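Local coordinates for RagB/SusD domain protein (Flavobacterium johnsoniae, PDB 5J90), which probably binds chitin at the cell surface as the SusD-like lipoprotein of a chitin utilization locus, at residues A65-T78 and V300-Q313. Residues are numbered along the deposited sequence; the frame is centred on the assembly and turned at random.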
loop_
_atom_site.group_PDB
_atom_site.type_symbol
_atom_site.label_atom_id
_atom_site.label_comp_id
_atom_site.label_asym_id
_atom_site.label_seq_id
_atom_site.Cartn_x
_atom_site.Cartn_y
_atom_site.Cartn_z
ATOM N N ALA A 65 20.148 -20.525 -5.108
ATOM C CA ALA A 65 20.353 -19.885 -6.409
ATOM C C ALA A 65 20.638 -20.937 -7.460
ATOM O O ALA A 65 21.219 -21.984 -7.159
ATOM C CB ALA A 65 21.501 -18.891 -6.341
ATOM N N THR A 66 20.214 -20.672 -8.690
ATOM C CA THR A 66 20.456 -21.622 -9.769
ATOM C C THR A 66 21.735 -21.306 -10.557
ATOM O O THR A 66 22.054 -20.140 -10.797
ATOM C CB THR A 66 19.260 -21.706 -10.738
ATOM O OG1 THR A 66 19.503 -22.759 -11.686
ATOM C CG2 THR A 66 19.078 -20.394 -11.491
ATOM N N PRO A 67 22.483 -22.355 -10.949
ATOM C CA PRO A 67 23.627 -22.173 -11.851
ATOM C C PRO A 67 23.206 -22.226 -13.314
ATOM O O PRO A 67 24.049 -22.051 -14.198
ATOM C CB PRO A 67 24.489 -23.395 -11.546
ATOM C CG PRO A 67 23.482 -24.467 -11.254
ATOM C CD PRO A 67 22.362 -23.750 -10.488
ATOM N N THR A 68 21.923 -22.462 -13.569
ATOM C CA THR A 68 21.439 -22.741 -14.919
ATOM C C THR A 68 20.801 -21.518 -15.565
ATOM O O THR A 68 19.958 -20.849 -14.960
ATOM C CB THR A 68 20.413 -23.880 -14.892
ATOM O OG1 THR A 68 20.962 -24.998 -14.178
ATOM C CG2 THR A 68 20.030 -24.301 -16.309
ATOM N N GLY A 69 21.200 -21.228 -16.798
ATOM C CA GLY A 69 20.670 -20.088 -17.527
ATOM C C GLY A 69 19.395 -20.405 -18.285
ATOM O O GLY A 69 19.343 -20.287 -19.511
ATOM N N PHE A 70 18.354 -20.804 -17.556
ATOM C CA PHE A 70 17.079 -21.157 -18.172
ATOM C C PHE A 70 16.571 -20.047 -19.079
ATOM O O PHE A 70 16.642 -18.872 -18.719
ATOM C CB PHE A 70 16.013 -21.386 -17.100
ATOM C CG PHE A 70 16.321 -22.498 -16.144
ATOM C CD1 PHE A 70 16.702 -22.219 -14.837
ATOM C CD2 PHE A 70 16.192 -23.824 -16.529
ATOM C CE1 PHE A 70 16.962 -23.243 -13.942
ATOM C CE2 PHE A 70 16.454 -24.848 -15.635
ATOM C CZ PHE A 70 16.839 -24.553 -14.341
ATOM N N GLU A 71 16.039 -20.428 -20.238
ATOM C CA GLU A 71 15.464 -19.481 -21.194
ATOM C C GLU A 71 16.397 -18.296 -21.445
ATOM O O GLU A 71 16.006 -17.135 -21.339
ATOM C CB GLU A 71 14.057 -19.028 -20.757
ATOM C CG GLU A 71 13.077 -20.194 -20.566
ATOM C CD GLU A 71 11.611 -19.832 -20.818
ATOM O OE1 GLU A 71 11.311 -18.685 -21.218
ATOM O OE2 GLU A 71 10.755 -20.722 -20.620
ATOM N N SER A 72 17.646 -18.615 -21.792
ATOM C CA SER A 72 18.662 -17.607 -22.098
ATOM C C SER A 72 18.932 -16.629 -20.956
ATOM O O SER A 72 19.433 -15.528 -21.178
ATOM C CB SER A 72 18.289 -16.829 -23.368
ATOM O OG SER A 72 18.100 -17.715 -24.461
ATOM N N GLY A 73 18.607 -17.032 -19.731
ATOM C CA GLY A 73 18.869 -16.201 -18.566
ATOM C C GLY A 73 17.822 -15.128 -18.307
ATOM O O GLY A 73 18.016 -14.253 -17.456
ATOM N N VAL A 74 16.726 -15.192 -19.053
ATOM C CA VAL A 74 15.619 -14.258 -18.905
ATOM C C VAL A 74 14.483 -15.026 -18.243
ATOM O O VAL A 74 13.737 -15.751 -18.889
ATOM C CB VAL A 74 15.198 -13.691 -20.287
ATOM C CG1 VAL A 74 14.003 -12.757 -20.169
ATOM C CG2 VAL A 74 16.382 -12.982 -20.940
ATOM N N ASN A 75 14.371 -14.895 -16.927
ATOM C CA ASN A 75 13.492 -15.790 -16.188
ATOM C C ASN A 75 13.183 -15.208 -14.814
ATOM O O ASN A 75 13.534 -14.058 -14.543
ATOM C CB ASN A 75 14.120 -17.196 -16.099
ATOM C CG ASN A 75 15.469 -17.197 -15.402
ATOM O OD1 ASN A 75 15.608 -16.672 -14.295
ATOM N ND2 ASN A 75 16.482 -17.788 -16.045
ATOM N N ASN A 76 12.531 -15.984 -13.946
ATOM C CA ASN A 76 12.135 -15.472 -12.630
ATOM C C ASN A 76 13.313 -14.876 -11.861
ATOM O O ASN A 76 13.139 -13.912 -11.111
ATOM C CB ASN A 76 11.542 -16.588 -11.764
ATOM C CG ASN A 76 10.076 -16.887 -12.056
ATOM O OD1 ASN A 76 9.417 -16.247 -12.882
ATOM N ND2 ASN A 76 9.558 -17.888 -11.359
ATOM N N THR A 77 14.508 -15.449 -12.026
ATOM C CA THR A 77 15.666 -15.003 -11.244
ATOM C C THR A 77 16.193 -13.643 -11.697
ATOM O O THR A 77 16.899 -12.970 -10.944
ATOM C CB THR A 77 16.832 -16.021 -11.228
ATOM O OG1 THR A 77 17.550 -15.967 -12.468
ATOM C CG2 THR A 77 16.307 -17.437 -11.004
ATOM N N THR A 78 15.859 -13.253 -12.928
ATOM C CA THR A 78 16.220 -11.928 -13.440
ATOM C C THR A 78 14.971 -11.062 -13.621
ATOM O O THR A 78 14.970 -10.081 -14.368
ATOM C CB THR A 78 17.045 -12.036 -14.741
ATOM O OG1 THR A 78 16.358 -12.892 -15.663
ATOM C CG2 THR A 78 18.425 -12.638 -14.440
ATOM N N VAL A 300 26.165 -19.281 -4.958
ATOM C CA VAL A 300 25.985 -18.696 -6.276
ATOM C C VAL A 300 25.125 -17.431 -6.165
ATOM O O VAL A 300 24.115 -17.412 -5.445
ATOM C CB VAL A 300 25.316 -19.709 -7.215
ATOM C CG1 VAL A 300 25.116 -19.110 -8.596
ATOM C CG2 VAL A 300 26.154 -20.987 -7.286
ATOM N N ARG A 301 25.526 -16.378 -6.871
ATOM C CA ARG A 301 24.790 -15.117 -6.879
ATOM C C ARG A 301 23.535 -15.257 -7.737
ATOM O O ARG A 301 23.564 -15.870 -8.803
ATOM C CB ARG A 301 25.688 -14.008 -7.438
ATOM C CG ARG A 301 25.059 -12.630 -7.457
ATOM C CD ARG A 301 25.442 -11.841 -6.239
ATOM N NE ARG A 301 24.811 -10.526 -6.247
ATOM C CZ ARG A 301 25.451 -9.369 -6.382
ATOM N NH1 ARG A 301 26.775 -9.334 -6.519
ATOM N NH2 ARG A 301 24.763 -8.236 -6.365
ATOM N N THR A 302 22.421 -14.686 -7.276
ATOM C CA THR A 302 21.198 -14.711 -8.078
ATOM C C THR A 302 20.991 -13.413 -8.869
ATOM O O THR A 302 21.410 -12.331 -8.439
ATOM C CB THR A 302 19.939 -15.040 -7.227
ATOM O OG1 THR A 302 18.849 -15.367 -8.098
ATOM C CG2 THR A 302 19.544 -13.863 -6.343
ATOM N N GLY A 303 20.353 -13.534 -10.030
ATOM C CA GLY A 303 20.120 -12.398 -10.901
ATOM C C GLY A 303 21.366 -11.993 -11.666
ATOM O O GLY A 303 21.725 -10.815 -11.714
ATOM N N ILE A 304 22.014 -12.976 -12.280
ATOM C CA ILE A 304 23.283 -12.745 -12.956
ATOM C C ILE A 304 23.245 -13.179 -14.413
ATOM O O ILE A 304 22.300 -13.830 -14.872
ATOM C CB ILE A 304 24.431 -13.505 -12.257
ATOM C CG1 ILE A 304 24.127 -15.004 -12.207
ATOM C CG2 ILE A 304 24.663 -12.958 -10.854
ATOM C CD1 ILE A 304 25.309 -15.864 -11.773
ATOM N N ALA A 305 24.287 -12.804 -15.144
ATOM C CA ALA A 305 24.499 -13.340 -16.481
ATOM C C ALA A 305 25.166 -14.699 -16.328
ATOM O O ALA A 305 26.075 -14.859 -15.513
ATOM C CB ALA A 305 25.375 -12.396 -17.292
ATOM N N ILE A 306 24.694 -15.679 -17.091
ATOM C CA ILE A 306 25.258 -17.024 -17.026
ATOM C C ILE A 306 25.732 -17.470 -18.402
ATOM O O ILE A 306 24.937 -17.622 -19.331
ATOM C CB ILE A 306 24.246 -18.042 -16.458
ATOM C CG1 ILE A 306 23.948 -17.724 -14.990
ATOM C CG2 ILE A 306 24.781 -19.465 -16.587
ATOM C CD1 ILE A 306 22.836 -18.560 -14.387
ATOM N N SER A 307 27.039 -17.678 -18.525
ATOM C CA SER A 307 27.617 -18.105 -19.793
ATOM C C SER A 307 27.314 -19.579 -20.031
ATOM O O SER A 307 26.776 -19.954 -21.072
ATOM C CB SER A 307 29.124 -17.858 -19.797
ATOM O OG SER A 307 29.691 -18.228 -21.041
ATOM N N GLY A 308 27.661 -20.411 -19.054
ATOM C CA GLY A 308 27.363 -21.827 -19.111
ATOM C C GLY A 308 27.087 -22.377 -17.724
ATOM O O GLY A 308 27.628 -21.880 -16.736
ATOM N N LYS A 309 26.245 -23.403 -17.657
ATOM C CA LYS A 309 25.871 -24.017 -16.382
ATOM C C LYS A 309 27.086 -24.532 -15.616
ATOM O O LYS A 309 27.119 -24.505 -14.385
ATOM C CB LYS A 309 24.892 -25.163 -16.617
ATOM C CG LYS A 309 24.430 -25.854 -15.343
ATOM C CD LYS A 309 23.425 -26.945 -15.650
ATOM C CE LYS A 309 23.050 -27.700 -14.389
ATOM N NZ LYS A 309 22.034 -28.741 -14.677
ATOM N N SER A 310 28.090 -25.006 -16.346
ATOM C CA SER A 310 29.266 -25.577 -15.703
ATOM C C SER A 310 30.059 -24.537 -14.910
ATOM O O SER A 310 30.860 -24.887 -14.053
ATOM C CB SER A 310 30.167 -26.261 -16.739
ATOM O OG SER A 310 30.653 -25.319 -17.672
ATOM N N ASP A 311 29.818 -23.257 -15.182
ATOM C CA ASP A 311 30.517 -22.194 -14.469
ATOM C C ASP A 311 30.176 -22.171 -12.978
ATOM O O ASP A 311 30.987 -21.740 -12.162
ATOM C CB ASP A 311 30.210 -20.824 -15.083
ATOM C CG ASP A 311 30.796 -20.655 -16.473
ATOM O OD1 ASP A 311 31.746 -21.390 -16.818
ATOM O OD2 ASP A 311 30.306 -19.778 -17.216
ATOM N N HIS A 312 28.975 -22.622 -12.625
ATOM C CA HIS A 312 28.549 -22.587 -11.224
ATOM C C HIS A 312 27.962 -23.891 -10.687
ATOM O O HIS A 312 27.671 -23.985 -9.492
ATOM C CB HIS A 312 27.551 -21.443 -10.990
ATOM C CG HIS A 312 28.117 -20.085 -11.263
ATOM N ND1 HIS A 312 27.979 -19.449 -12.479
ATOM C CD2 HIS A 312 28.853 -19.253 -10.489
ATOM C CE1 HIS A 312 28.589 -18.278 -12.435
ATOM N NE2 HIS A 312 29.129 -18.135 -11.237
ATOM N N GLN A 313 27.794 -24.899 -11.543
ATOM C CA GLN A 313 27.112 -26.119 -11.106
ATOM C C GLN A 313 27.869 -26.872 -10.019
ATOM O O GLN A 313 27.280 -27.674 -9.293
ATOM C CB GLN A 313 26.839 -27.055 -12.280
ATOM C CG GLN A 313 28.070 -27.808 -12.753
ATOM C CD GLN A 313 27.821 -28.546 -14.046
ATOM O OE1 GLN A 313 26.756 -28.424 -14.647
ATOM N NE2 GLN A 313 28.810 -29.319 -14.487
HETATM O O HOH W 1 19.402 -17.927 -9.104
HETATM O O HOH W 2 21.827 -17.400 -10.466
HETATM O O HOH W 3 26.658 -21.158 -14.188
HETATM O O HOH W 4 20.824 -13.382 -17.151
HETATM O O HOH W 5 16.724 -13.735 -8.265
HETATM O O HOH W 6 20.287 -15.591 -12.045
#
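Pro67 packs its ring against the backbone of 312-313, with CB 3.6 Å from His312 C. Ile306 lies along the other loop. With CG1 anti to its carbonyl carbon (chi1 -66°), CG2 meets Pro67 O and the CD1 end reaches Thr68 O. Lys309 runs fully extended alongside Thr68, and its CE comes within 3.4 Å of Thr68 OG1. Thr68 OG1 hydrogen-bonds Asp264; Lys309 NZ makes a salt bridge to the same carboxylate and hydrogen-bonds Trp262 O. Lys309 CA also makes a nearly straight C-H...O contact to Pro67 O.

Water carries the polar links between the loops. One water donates to Thr66 O and Arg301 O. Another joins Pro67 O, Gly308 O and the ring edge of His312 at ND1, while His312 NE2 bonds Asp389. A third bridges Gly73 O and Ile304 O. Thr302 OG1 shares one water with Thr66 N and another with Thr77 O.

Thr78 lays CG2 over Gly303 CA at 3.9 Å. Its OG1 donates to Gly73 O (2.8 Å) and accepts from Asn75 N (3.1 Å), tying the 73-78 loop together. An alanine here removes OG1 and CG2, which would probably slacken this loop and open a gap over Gly303. Asn75 OD1 accepts from Thr77 N and Thr77 OG1, both in its carbonyl plane, an Asx turn. Thr66 OG1 accepts from Thr68 N, an ST turn, and bonds Asp264 O.

The contact is direct loop-to-loop packing with water-bridged polar links within the SusD-like fold, joining the loop before helix 83-108 to that before strand 326-328.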